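Local atomic coordinates of 3-chlorocatechol 1,2-dioxygenase (Rhodococcus opacus, PDB entry 2BOY), a protein that probably cleaves the aromatic ring of catechols such as 3-chlorocatechol between the two hydroxyl-bearing carbons, using a ferric iron centre. Residues 194-204 against 246-254. Numbering follows the deposited sequence.
Sequences WIIAKEGYESL and SYKFTLGKV
Two backbone hydrogen bonds flank the pairing of Y201 with K253: V254 N gives a nearly straight bond to G200 O (2.8 Å), and E202 N another to G252 O (2.9 Å). They form a single antiparallel bridge, with Y201 and K253 as its non-hydrogen-bonded pair, by which the C-terminal tail is fastened to the loop, with its type II turn from K198 to Y201, that joins strands 187-197 and 204-210 in the beta-sheet core of this intradiol dioxygenase. One water continues the pairing, donating a hydrogen bond to E202 O and accepting one from G252 N; a second links E202 OE2 to the terminal OXT of V254, which also forms a salt bridge with R68. Beside the bridge, Y201 and K253 run alongside each other, with K253 CG 3.5 Å from Y201 CE2. Inward, packing takes over. L251 sets CD2 against L204 CB (3.8 Å) and I196 CG2. Deeper still, F249 turns an edge to the face of W194, a neighbour in sequence of the iron ligand H193, with planes at 59°. With chi1 at -57°, I196 CG1 lies anti to its carbonyl carbon and carries CD1 over the F249 face, 3.7 Å from the ring centroid.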
loop_
_atom_site.group_PDB
_atom_site.type_symbol
_atom_site.label_atom_id
_atom_site.label_comp_id
_atom_site.label_asym_id
_atom_site.label_seq_id
_atom_site.Cartn_x
_atom_site.Cartn_y
_atom_site.Cartn_z
ATOM N N TRP A 194 1.815 0.662 27.244
ATOM C CA TRP A 194 1.380 -0.279 28.265
ATOM C C TRP A 194 0.411 -1.278 27.638
ATOM O O TRP A 194 -0.434 -0.884 26.836
ATOM C CB TRP A 194 0.589 0.434 29.357
ATOM C CG TRP A 194 1.319 1.548 30.040
ATOM C CD1 TRP A 194 1.437 2.839 29.608
ATOM C CD2 TRP A 194 2.021 1.472 31.285
ATOM N NE1 TRP A 194 2.199 3.555 30.502
ATOM C CE2 TRP A 194 2.550 2.747 31.546
ATOM C CE3 TRP A 194 2.271 0.439 32.210
ATOM C CZ2 TRP A 194 3.286 3.029 32.694
ATOM C CZ3 TRP A 194 3.019 0.725 33.357
ATOM C CH2 TRP A 194 3.512 2.002 33.580
ATOM N N ILE A 195 0.599 -2.550 27.966
ATOM C CA ILE A 195 -0.445 -3.580 27.737
ATOM C C ILE A 195 -0.754 -4.127 29.108
ATOM O O ILE A 195 0.155 -4.583 29.817
ATOM C CB ILE A 195 0.025 -4.671 26.752
ATOM C CG1 ILE A 195 0.119 -4.085 25.326
ATOM C CG2 ILE A 195 -0.979 -5.907 26.744
ATOM C CD1 ILE A 195 0.880 -4.995 24.330
ATOM N N ILE A 196 -2.028 -4.080 29.494
ATOM C CA ILE A 196 -2.444 -4.325 30.860
ATOM C C ILE A 196 -3.522 -5.402 30.824
ATOM O O ILE A 196 -4.485 -5.283 30.049
ATOM C CB ILE A 196 -3.011 -3.018 31.446
ATOM C CG1 ILE A 196 -1.923 -1.908 31.344
ATOM C CG2 ILE A 196 -3.464 -3.205 32.936
ATOM C CD1 ILE A 196 -2.506 -0.504 31.518
ATOM N N ALA A 197 -3.355 -6.426 31.643
ATOM C CA ALA A 197 -4.217 -7.600 31.526
ATOM C C ALA A 197 -4.500 -8.247 32.893
ATOM O O ALA A 197 -3.647 -8.259 33.781
ATOM C CB ALA A 197 -3.533 -8.623 30.616
ATOM N N LYS A 198 -5.691 -8.833 33.036
ATOM C CA LYS A 198 -5.986 -9.643 34.202
ATOM C C LYS A 198 -7.133 -10.577 33.782
ATOM O O LYS A 198 -8.076 -10.132 33.139
ATOM C CB LYS A 198 -6.440 -8.788 35.390
ATOM C CG LYS A 198 -6.659 -9.634 36.738
ATOM C CD LYS A 198 -7.156 -8.724 37.885
ATOM C CE LYS A 198 -7.733 -9.490 39.106
ATOM N NZ LYS A 198 -6.786 -10.462 39.661
ATOM N N GLU A 199 -6.994 -11.862 34.101
ATOM C CA GLU A 199 -8.080 -12.834 33.891
ATOM C C GLU A 199 -9.447 -12.342 34.336
ATOM O O GLU A 199 -9.628 -11.871 35.462
ATOM C CB GLU A 199 -7.726 -14.156 34.572
ATOM C CG GLU A 199 -8.737 -15.252 34.233
ATOM N N GLY A 200 -10.427 -12.451 33.422
ATOM C CA GLY A 200 -11.769 -11.952 33.640
ATOM C C GLY A 200 -12.032 -10.510 33.247
ATOM O O GLY A 200 -13.142 -10.001 33.443
ATOM N N TYR A 201 -11.007 -9.833 32.711
ATOM C CA TYR A 201 -11.143 -8.439 32.309
ATOM C C TYR A 201 -10.691 -8.273 30.895
ATOM O O TYR A 201 -9.857 -9.019 30.417
ATOM C CB TYR A 201 -10.308 -7.513 33.224
ATOM C CG TYR A 201 -10.848 -7.561 34.624
ATOM C CD1 TYR A 201 -10.515 -8.621 35.483
ATOM C CD2 TYR A 201 -11.754 -6.620 35.058
ATOM C CE1 TYR A 201 -11.048 -8.707 36.758
ATOM C CE2 TYR A 201 -12.278 -6.679 36.331
ATOM C CZ TYR A 201 -11.926 -7.733 37.169
ATOM O OH TYR A 201 -12.465 -7.797 38.404
ATOM N N GLU A 202 -11.234 -7.255 30.242
ATOM C CA GLU A 202 -10.794 -6.900 28.912
ATOM C C GLU A 202 -9.447 -6.168 29.049
ATOM O O GLU A 202 -9.307 -5.299 29.928
ATOM C CB GLU A 202 -11.811 -5.984 28.267
ATOM C CG GLU A 202 -13.115 -6.716 27.986
ATOM C CD GLU A 202 -13.991 -6.018 26.976
ATOM O OE1 GLU A 202 -13.937 -4.764 26.868
ATOM O OE2 GLU A 202 -14.754 -6.754 26.306
ATOM N N SER A 203 -8.503 -6.532 28.192
ATOM C CA SER A 203 -7.136 -5.997 28.280
ATOM C C SER A 203 -7.155 -4.564 27.830
ATOM O O SER A 203 -8.034 -4.198 27.071
ATOM C CB SER A 203 -6.262 -6.801 27.343
ATOM O OG SER A 203 -6.097 -8.072 27.930
ATOM N N LEU A 204 -6.172 -3.762 28.257
ATOM C CA LEU A 204 -6.134 -2.398 27.832
ATOM C C LEU A 204 -4.755 -2.176 27.210
ATOM O O LEU A 204 -3.760 -2.476 27.836
ATOM C CB LEU A 204 -6.317 -1.458 29.039
ATOM C CG LEU A 204 -5.974 0.027 28.855
ATOM C CD1 LEU A 204 -6.806 0.644 27.738
ATOM C CD2 LEU A 204 -6.145 0.798 30.183
ATOM N N SER A 246 1.567 10.246 38.425
ATOM C CA SER A 246 0.611 9.281 38.962
ATOM C C SER A 246 -0.380 9.073 37.853
ATOM O O SER A 246 -0.698 10.016 37.108
ATOM C CB SER A 246 -0.161 9.853 40.164
ATOM O OG SER A 246 0.724 10.053 41.251
ATOM N N TYR A 247 -0.872 7.855 37.738
ATOM C CA TYR A 247 -1.947 7.563 36.794
ATOM C C TYR A 247 -2.816 6.451 37.321
ATOM O O TYR A 247 -2.319 5.503 37.920
ATOM C CB TYR A 247 -1.418 7.149 35.407
ATOM C CG TYR A 247 -2.499 7.146 34.343
ATOM C CD1 TYR A 247 -2.952 8.349 33.759
ATOM C CD2 TYR A 247 -3.068 5.953 33.932
ATOM C CE1 TYR A 247 -3.983 8.348 32.789
ATOM C CE2 TYR A 247 -4.061 5.918 32.990
ATOM C CZ TYR A 247 -4.525 7.127 32.421
ATOM O OH TYR A 247 -5.511 7.070 31.462
ATOM N N LYS A 248 -4.108 6.549 37.043
ATOM C CA LYS A 248 -5.025 5.492 37.412
ATOM C C LYS A 248 -5.649 4.883 36.179
ATOM O O LYS A 248 -6.347 5.597 35.415
ATOM C CB LYS A 248 -6.153 6.036 38.313
ATOM C CG LYS A 248 -7.239 4.995 38.634
ATOM C CD LYS A 248 -8.422 5.561 39.490
ATOM C CE LYS A 248 -9.472 6.302 38.617
ATOM N NZ LYS A 248 -10.360 7.283 39.392
ATOM N N PHE A 249 -5.403 3.577 35.988
ATOM C CA PHE A 249 -5.970 2.798 34.893
ATOM C C PHE A 249 -7.258 2.084 35.353
ATOM O O PHE A 249 -7.385 1.698 36.519
ATOM C CB PHE A 249 -5.017 1.682 34.454
ATOM C CG PHE A 249 -3.623 2.162 34.013
ATOM C CD1 PHE A 249 -2.573 2.168 34.918
ATOM C CD2 PHE A 249 -3.371 2.480 32.674
ATOM C CE1 PHE A 249 -1.268 2.533 34.529
ATOM C CE2 PHE A 249 -2.065 2.873 32.276
ATOM C CZ PHE A 249 -1.032 2.859 33.217
ATOM N N THR A 250 -8.201 1.913 34.434
ATOM C CA THR A 250 -9.420 1.143 34.741
ATOM C C THR A 250 -9.573 -0.024 33.780
ATOM O O THR A 250 -9.407 0.158 32.580
ATOM C CB THR A 250 -10.657 2.011 34.695
ATOM O OG1 THR A 250 -10.541 3.059 35.670
ATOM C CG2 THR A 250 -11.908 1.194 35.176
ATOM N N LEU A 251 -9.891 -1.209 34.310
ATOM C CA LEU A 251 -10.250 -2.350 33.461
ATOM C C LEU A 251 -11.733 -2.697 33.655
ATOM O O LEU A 251 -12.266 -2.584 34.774
ATOM C CB LEU A 251 -9.398 -3.581 33.797
ATOM C CG LEU A 251 -7.851 -3.555 33.662
ATOM C CD1 LEU A 251 -7.216 -4.936 33.841
ATOM C CD2 LEU A 251 -7.502 -2.966 32.269
ATOM N N GLY A 252 -12.376 -3.162 32.583
ATOM C CA GLY A 252 -13.781 -3.531 32.660
ATOM C C GLY A 252 -13.872 -5.031 32.515
ATOM O O GLY A 252 -13.057 -5.633 31.837
ATOM N N LYS A 253 -14.870 -5.637 33.150
ATOM C CA LYS A 253 -14.997 -7.096 33.145
ATOM C C LYS A 253 -15.320 -7.628 31.776
ATOM O O LYS A 253 -15.953 -6.956 30.975
ATOM C CB LYS A 253 -16.078 -7.551 34.143
ATOM C CG LYS A 253 -15.659 -7.394 35.595
ATOM C CD LYS A 253 -16.150 -8.586 36.414
ATOM C CE LYS A 253 -15.987 -8.348 37.913
ATOM N NZ LYS A 253 -17.159 -8.908 38.685
ATOM N N VAL A 254 -14.879 -8.849 31.504
ATOM C CA VAL A 254 -15.256 -9.577 30.281
ATOM C C VAL A 254 -16.785 -9.778 30.239
ATOM O O VAL A 254 -17.433 -9.852 31.294
ATOM C CB VAL A 254 -14.485 -10.929 30.222
ATOM C CG1 VAL A 254 -15.280 -12.040 29.527
ATOM C CG2 VAL A 254 -13.060 -10.732 29.589
ATOM O OXT VAL A 254 -17.394 -9.822 29.155
HETATM O O HOH W 1 -10.972 -3.074 30.065
HETATM O O HOH W 2 -15.622 -9.389 26.601
#